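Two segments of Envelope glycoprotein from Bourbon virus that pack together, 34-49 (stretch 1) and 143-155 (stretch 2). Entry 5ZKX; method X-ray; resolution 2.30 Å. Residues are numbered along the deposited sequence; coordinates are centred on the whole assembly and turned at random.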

# COMPACT_ATOMS: atom_id res chain seq x y z
N LYS A 34 16.21 -13.55 18.88
CA LYS A 34 15.51 -13.34 17.62
C LYS A 34 15.51 -14.64 16.83
O LYS A 34 16.57 -15.18 16.50
N THR A 35 14.31 -15.15 16.54
CA THR A 35 14.14 -16.42 15.85
C THR A 35 13.76 -16.16 14.39
O THR A 35 12.80 -15.43 14.12
N THR A 36 14.49 -16.77 13.47
CA THR A 36 14.22 -16.65 12.04
C THR A 36 14.19 -18.04 11.40
O THR A 36 14.68 -19.02 11.96
N VAL A 37 13.59 -18.10 10.22
CA VAL A 37 13.50 -19.34 9.45
C VAL A 37 13.98 -19.08 8.02
O VAL A 37 13.50 -19.71 7.07
N GLN A 38 14.92 -18.15 7.87
CA GLN A 38 15.34 -17.72 6.55
C GLN A 38 16.09 -18.83 5.81
O GLN A 38 16.89 -19.56 6.39
N ASP A 39 15.82 -18.94 4.51
CA ASP A 39 16.50 -19.88 3.63
C ASP A 39 16.56 -19.26 2.25
O ASP A 39 15.52 -18.92 1.68
N ARG A 40 17.77 -19.11 1.71
CA ARG A 40 17.99 -18.35 0.49
C ARG A 40 18.18 -19.26 -0.71
O ARG A 40 18.87 -20.28 -0.63
N GLY A 41 17.59 -18.87 -1.84
CA GLY A 41 17.76 -19.56 -3.10
C GLY A 41 16.48 -20.22 -3.57
O GLY A 41 15.42 -20.14 -2.94
N LYS A 42 16.60 -20.89 -4.72
CA LYS A 42 15.50 -21.68 -5.28
C LYS A 42 15.39 -22.97 -4.48
O LYS A 42 16.17 -23.90 -4.67
N ASN A 43 14.41 -23.02 -3.58
CA ASN A 43 14.26 -24.13 -2.64
C ASN A 43 12.90 -24.79 -2.73
O ASN A 43 12.59 -25.67 -1.92
N PHE A 44 12.07 -24.39 -3.69
CA PHE A 44 10.69 -24.85 -3.80
C PHE A 44 10.42 -25.29 -5.23
O PHE A 44 10.68 -24.53 -6.17
N ILE A 45 9.91 -26.50 -5.39
CA ILE A 45 9.56 -27.05 -6.69
C ILE A 45 8.07 -27.37 -6.69
O ILE A 45 7.57 -28.01 -5.75
N ILE A 46 7.37 -26.91 -7.72
CA ILE A 46 5.95 -27.18 -7.89
C ILE A 46 5.76 -27.87 -9.24
O ILE A 46 6.26 -27.38 -10.26
N GLY A 47 5.08 -29.00 -9.23
CA GLY A 47 4.79 -29.72 -10.45
C GLY A 47 3.35 -30.20 -10.47
O GLY A 47 2.84 -30.70 -9.47
N TYR A 48 2.71 -30.03 -11.62
CA TYR A 48 1.36 -30.53 -11.81
C TYR A 48 1.32 -31.47 -13.01
O TYR A 48 2.16 -31.39 -13.91
N ARG A 49 0.33 -32.35 -13.00
CA ARG A 49 0.11 -33.28 -14.10
C ARG A 49 -1.31 -33.80 -14.02
O ARG A 49 -1.80 -34.11 -12.93
N CYS A 143 1.04 -30.95 -18.09
CA CYS A 143 2.05 -30.99 -17.04
C CYS A 143 2.81 -29.68 -17.02
O CYS A 143 2.88 -28.96 -18.02
N GLY A 144 3.39 -29.39 -15.86
CA GLY A 144 4.20 -28.20 -15.70
C GLY A 144 5.05 -28.33 -14.46
O GLY A 144 4.77 -29.13 -13.57
N VAL A 145 6.11 -27.52 -14.41
CA VAL A 145 7.05 -27.53 -13.30
C VAL A 145 7.68 -26.14 -13.18
O VAL A 145 7.77 -25.40 -14.16
N THR A 146 8.09 -25.79 -11.96
CA THR A 146 8.78 -24.53 -11.74
C THR A 146 9.67 -24.64 -10.51
O THR A 146 9.35 -25.35 -9.55
N ASN A 147 10.81 -23.95 -10.56
CA ASN A 147 11.74 -23.81 -9.45
C ASN A 147 11.69 -22.37 -8.96
O ASN A 147 12.08 -21.45 -9.69
N THR A 148 11.22 -22.17 -7.73
CA THR A 148 11.10 -20.83 -7.16
C THR A 148 11.70 -20.81 -5.75
O THR A 148 12.17 -21.82 -5.23
N HIS A 149 11.68 -19.62 -5.15
CA HIS A 149 12.12 -19.41 -3.78
C HIS A 149 10.89 -19.24 -2.91
O HIS A 149 10.01 -18.42 -3.21
N LEU A 150 10.81 -20.01 -1.83
CA LEU A 150 9.68 -19.95 -0.91
C LEU A 150 10.10 -19.27 0.38
O LEU A 150 11.13 -19.61 0.98
N GLU A 151 9.30 -18.30 0.82
CA GLU A 151 9.53 -17.57 2.06
C GLU A 151 8.68 -18.22 3.15
O GLU A 151 7.45 -18.16 3.10
N VAL A 152 9.34 -18.83 4.12
CA VAL A 152 8.67 -19.52 5.21
C VAL A 152 8.45 -18.54 6.36
O VAL A 152 9.32 -17.71 6.65
N ARG A 153 7.28 -18.62 6.99
CA ARG A 153 6.89 -17.71 8.05
C ARG A 153 6.86 -18.43 9.40
O ARG A 153 7.02 -19.65 9.48
N LEU A 154 6.63 -17.66 10.46
CA LEU A 154 6.64 -18.17 11.82
C LEU A 154 5.29 -17.90 12.48
O LEU A 154 4.79 -16.77 12.46
N VAL A 155 4.70 -18.95 13.06
CA VAL A 155 3.47 -18.81 13.84
C VAL A 155 3.73 -19.36 15.24
O VAL A 155 4.84 -19.82 15.54

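The two segments of the Bourbon virus envelope glycoprotein pair as antiparallel strands, with bridges from Phe44–Thr148 to Arg49–Cys143; outside this ladder the contacts are made largely by side chains. Because the strands alternate, Cys143, Val145 and Asn147 share one face of the sheet with Ile45 and Arg49, while Thr146 and Thr148 share the other with Phe44, Ile46 and Tyr48.

Cys143 (chi1 p) lies opposite Arg49 in a non-hydrogen-bonded pair, the CB atoms of Cys143 and Arg49 4.3 Å apart. Its side chain is bonded covalently to a group elsewhere in the structure, and the end of Arg49 likewise leads away to partners elsewhere. Gly144 is covered by its cross-strand partner: the p rotamer of Tyr48 brings the aromatic ring back over the strand, so that Gly144 CA sits 3.9 Å from the ring centroid, over its face. A CB on Gly144 would fall 2.3 Å from Tyr48 CE2, a clash, so the close ring packing depends on the absence of a side chain here. Two backbone hydrogen bonds, Tyr48 N to Gly144 O (3.0 Å) and Gly144 N to Tyr48 O (3.1 Å), fix the pair.

Val145 (p) pairs with Gly47, which offers it no side chain; it reaches diagonally instead, its CG2 lying 3.9 Å from Ile45 CG2. On the other face, Thr146 (t) turns its methyl to the sheet partner, with CG2 4.0 Å from Ile46 CB. Asn147 (m) returns to the Val145 face, where its OD1 approaches Ile45 CG1 at 3.2 Å; its ND2 is satisfied elsewhere in the structure. Lys42 (chi1 m, chi2 and chi3 t, chi4 near -15°) runs alongside, its CD 3.9 Å from Asn147 CB, and ends in a weak hydrogen bond from Lys42 NZ to Asn147 O (3.3 Å).

Thr148 (p) places OG1 3.9 Å from Phe44 CB and near the plane of the Phe44 ring, at its edge. Thr148 O accepts from Phe44 N (3.0 Å) and, weakly, from Asn43 N (3.0 Å).

At the next position the contact is polar. His149 (t) points sideways and uses both ring nitrogens: ND1 donates to Gly41 O (3.0 Å), while NE2 donates to Glu151 OE1 (3.0 Å) within its own stretch. The ring is thus tied at once to the opposing loop and to the chain ahead. Asn43 (p) provides a second link, its OD1 accepting from Leu150 N at 2.8 Å with nearly straight geometry; its ND2 donates to Asp39 OD2 (2.7 Å), which orients the amide.

Leu150 (t, p) points toward stretch 1 and covers Phe44 (t): Leu150 CD2 stands 3.9 Å from the ring centroid, almost on the ring normal, and the CB atoms of Leu150 and Phe44 meet at 3.7 Å. Val152 (t) also points inward, its CG1 3.7 Å from Val37 CG2. Whereas Arg153 points away, Leu154 (m, t) closes the apolar patch, with CD2 3.6 Å from Val37 CG1 and CD1 3.3 Å from Thr35 O.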

# COMPACT_ATOMS: atom_id res chain seq x y z
CB LYS A 34 16.18 -12.22 16.81
CG LYS A 34 15.50 -11.90 15.50
CD LYS A 34 16.38 -11.00 14.65
CE LYS A 34 15.85 -10.86 13.24
NZ LYS A 34 16.68 -9.92 12.43
CB THR A 35 13.06 -17.26 16.53
OG1 THR A 35 13.28 -17.27 17.94
CG2 THR A 35 13.08 -18.69 16.00
CB THR A 36 15.25 -15.76 11.33
OG1 THR A 36 16.57 -16.26 11.56
CG2 THR A 36 15.16 -14.33 11.83
CB VAL A 37 12.07 -19.90 9.46
CG1 VAL A 37 11.81 -20.61 10.77
CG2 VAL A 37 11.06 -18.78 9.26
CB GLN A 38 16.22 -16.48 6.67
CG GLN A 38 16.69 -15.90 5.36
CD GLN A 38 18.03 -15.22 5.48
OE1 GLN A 38 18.89 -15.35 4.61
NE2 GLN A 38 18.23 -14.50 6.57
CB ASP A 39 15.77 -21.23 3.59
CG ASP A 39 16.53 -22.28 2.81
OD1 ASP A 39 17.50 -22.84 3.35
OD2 ASP A 39 16.15 -22.54 1.64
CB ARG A 40 19.22 -17.44 0.64
CG ARG A 40 19.04 -16.30 1.62
CD ARG A 40 19.82 -15.08 1.18
NE ARG A 40 19.40 -13.88 1.90
CZ ARG A 40 20.11 -13.29 2.86
NH1 ARG A 40 21.28 -13.78 3.21
NH2 ARG A 40 19.64 -12.20 3.45
CB LYS A 42 15.74 -21.96 -6.76
CG LYS A 42 15.33 -20.83 -7.69
CD LYS A 42 15.58 -21.21 -9.13
CE LYS A 42 15.17 -20.09 -10.08
NZ LYS A 42 14.32 -19.08 -9.39
CB ASN A 43 14.50 -23.63 -1.21
CG ASN A 43 13.75 -22.34 -0.91
OD1 ASN A 43 12.73 -22.04 -1.54
ND2 ASN A 43 14.25 -21.58 0.04
CB PHE A 44 9.72 -23.73 -3.39
CG PHE A 44 8.35 -24.22 -3.03
CD1 PHE A 44 8.19 -25.32 -2.21
CD2 PHE A 44 7.23 -23.55 -3.48
CE1 PHE A 44 6.93 -25.76 -1.87
CE2 PHE A 44 5.97 -23.99 -3.13
CZ PHE A 44 5.82 -25.09 -2.33
CB ILE A 45 10.39 -28.30 -7.04
CG1 ILE A 45 11.87 -28.04 -6.79
CG2 ILE A 45 10.17 -28.69 -8.49
CD1 ILE A 45 12.77 -29.16 -7.26
CB ILE A 46 5.10 -25.90 -7.82
CG1 ILE A 46 5.41 -25.13 -6.54
CG2 ILE A 46 3.62 -26.24 -7.89
CD1 ILE A 46 4.54 -23.91 -6.36
CB TYR A 48 0.35 -29.39 -11.98
CG TYR A 48 0.46 -28.60 -13.25
CD1 TYR A 48 -0.25 -28.96 -14.39
CD2 TYR A 48 1.26 -27.46 -13.31
CE1 TYR A 48 -0.15 -28.22 -15.55
CE2 TYR A 48 1.36 -26.72 -14.47
CZ TYR A 48 0.65 -27.11 -15.59
OH TYR A 48 0.75 -26.37 -16.75
CB ARG A 49 1.11 -34.44 -14.08
CG ARG A 49 0.82 -35.50 -15.13
CD ARG A 49 1.91 -36.55 -15.17
NE ARG A 49 2.07 -37.24 -13.89
CZ ARG A 49 3.14 -37.95 -13.56
NH1 ARG A 49 4.14 -38.07 -14.42
NH2 ARG A 49 3.21 -38.55 -12.38
CB CYS A 143 3.01 -32.17 -17.22
SG CYS A 143 4.09 -32.06 -18.67
CB VAL A 145 8.13 -28.62 -13.48
CG1 VAL A 145 9.15 -28.22 -14.55
CG2 VAL A 145 8.83 -28.94 -12.16
CB THR A 146 7.80 -23.36 -11.59
OG1 THR A 146 8.50 -22.12 -11.76
CG2 THR A 146 7.12 -23.37 -10.23
CB ASN A 147 13.17 -24.16 -9.86
CG ASN A 147 13.36 -25.64 -10.12
OD1 ASN A 147 13.36 -26.45 -9.20
ND2 ASN A 147 13.55 -26.00 -11.39
CB THR A 148 9.64 -20.36 -7.10
OG1 THR A 148 8.91 -21.15 -6.16
CG2 THR A 148 8.98 -20.47 -8.47
CB HIS A 149 13.03 -18.18 -3.69
CG HIS A 149 13.11 -17.57 -2.33
ND1 HIS A 149 14.04 -17.96 -1.39
CD2 HIS A 149 12.38 -16.59 -1.75
CE1 HIS A 149 13.87 -17.25 -0.29
NE2 HIS A 149 12.87 -16.41 -0.48
CB LEU A 150 9.14 -21.35 -0.61
CG LEU A 150 7.92 -21.35 0.33
CD1 LEU A 150 6.76 -20.61 -0.31
CD2 LEU A 150 7.52 -22.77 0.72
CB GLU A 151 9.20 -16.09 1.90
CG GLU A 151 10.03 -15.16 2.77
CD GLU A 151 11.45 -15.00 2.26
OE1 GLU A 151 11.65 -14.29 1.25
OE2 GLU A 151 12.36 -15.60 2.86
CB VAL A 152 9.49 -20.75 5.65
CG1 VAL A 152 9.16 -21.15 7.09
CG2 VAL A 152 9.22 -21.91 4.71
CB ARG A 153 5.53 -17.07 7.75
CG ARG A 153 5.58 -15.83 6.87
CD ARG A 153 6.14 -16.14 5.50
NE ARG A 153 5.52 -15.35 4.45
CZ ARG A 153 6.03 -14.22 3.96
NH1 ARG A 153 7.17 -13.75 4.45
NH2 ARG A 153 5.40 -13.57 2.99
CB LEU A 154 7.76 -17.52 12.64
CG LEU A 154 9.17 -18.07 12.39
CD1 LEU A 154 10.23 -17.05 12.78
CD2 LEU A 154 9.38 -19.37 13.14
CB VAL A 155 2.29 -19.53 13.18
CG1 VAL A 155 1.89 -18.82 11.90
CG2 VAL A 155 2.63 -20.99 12.92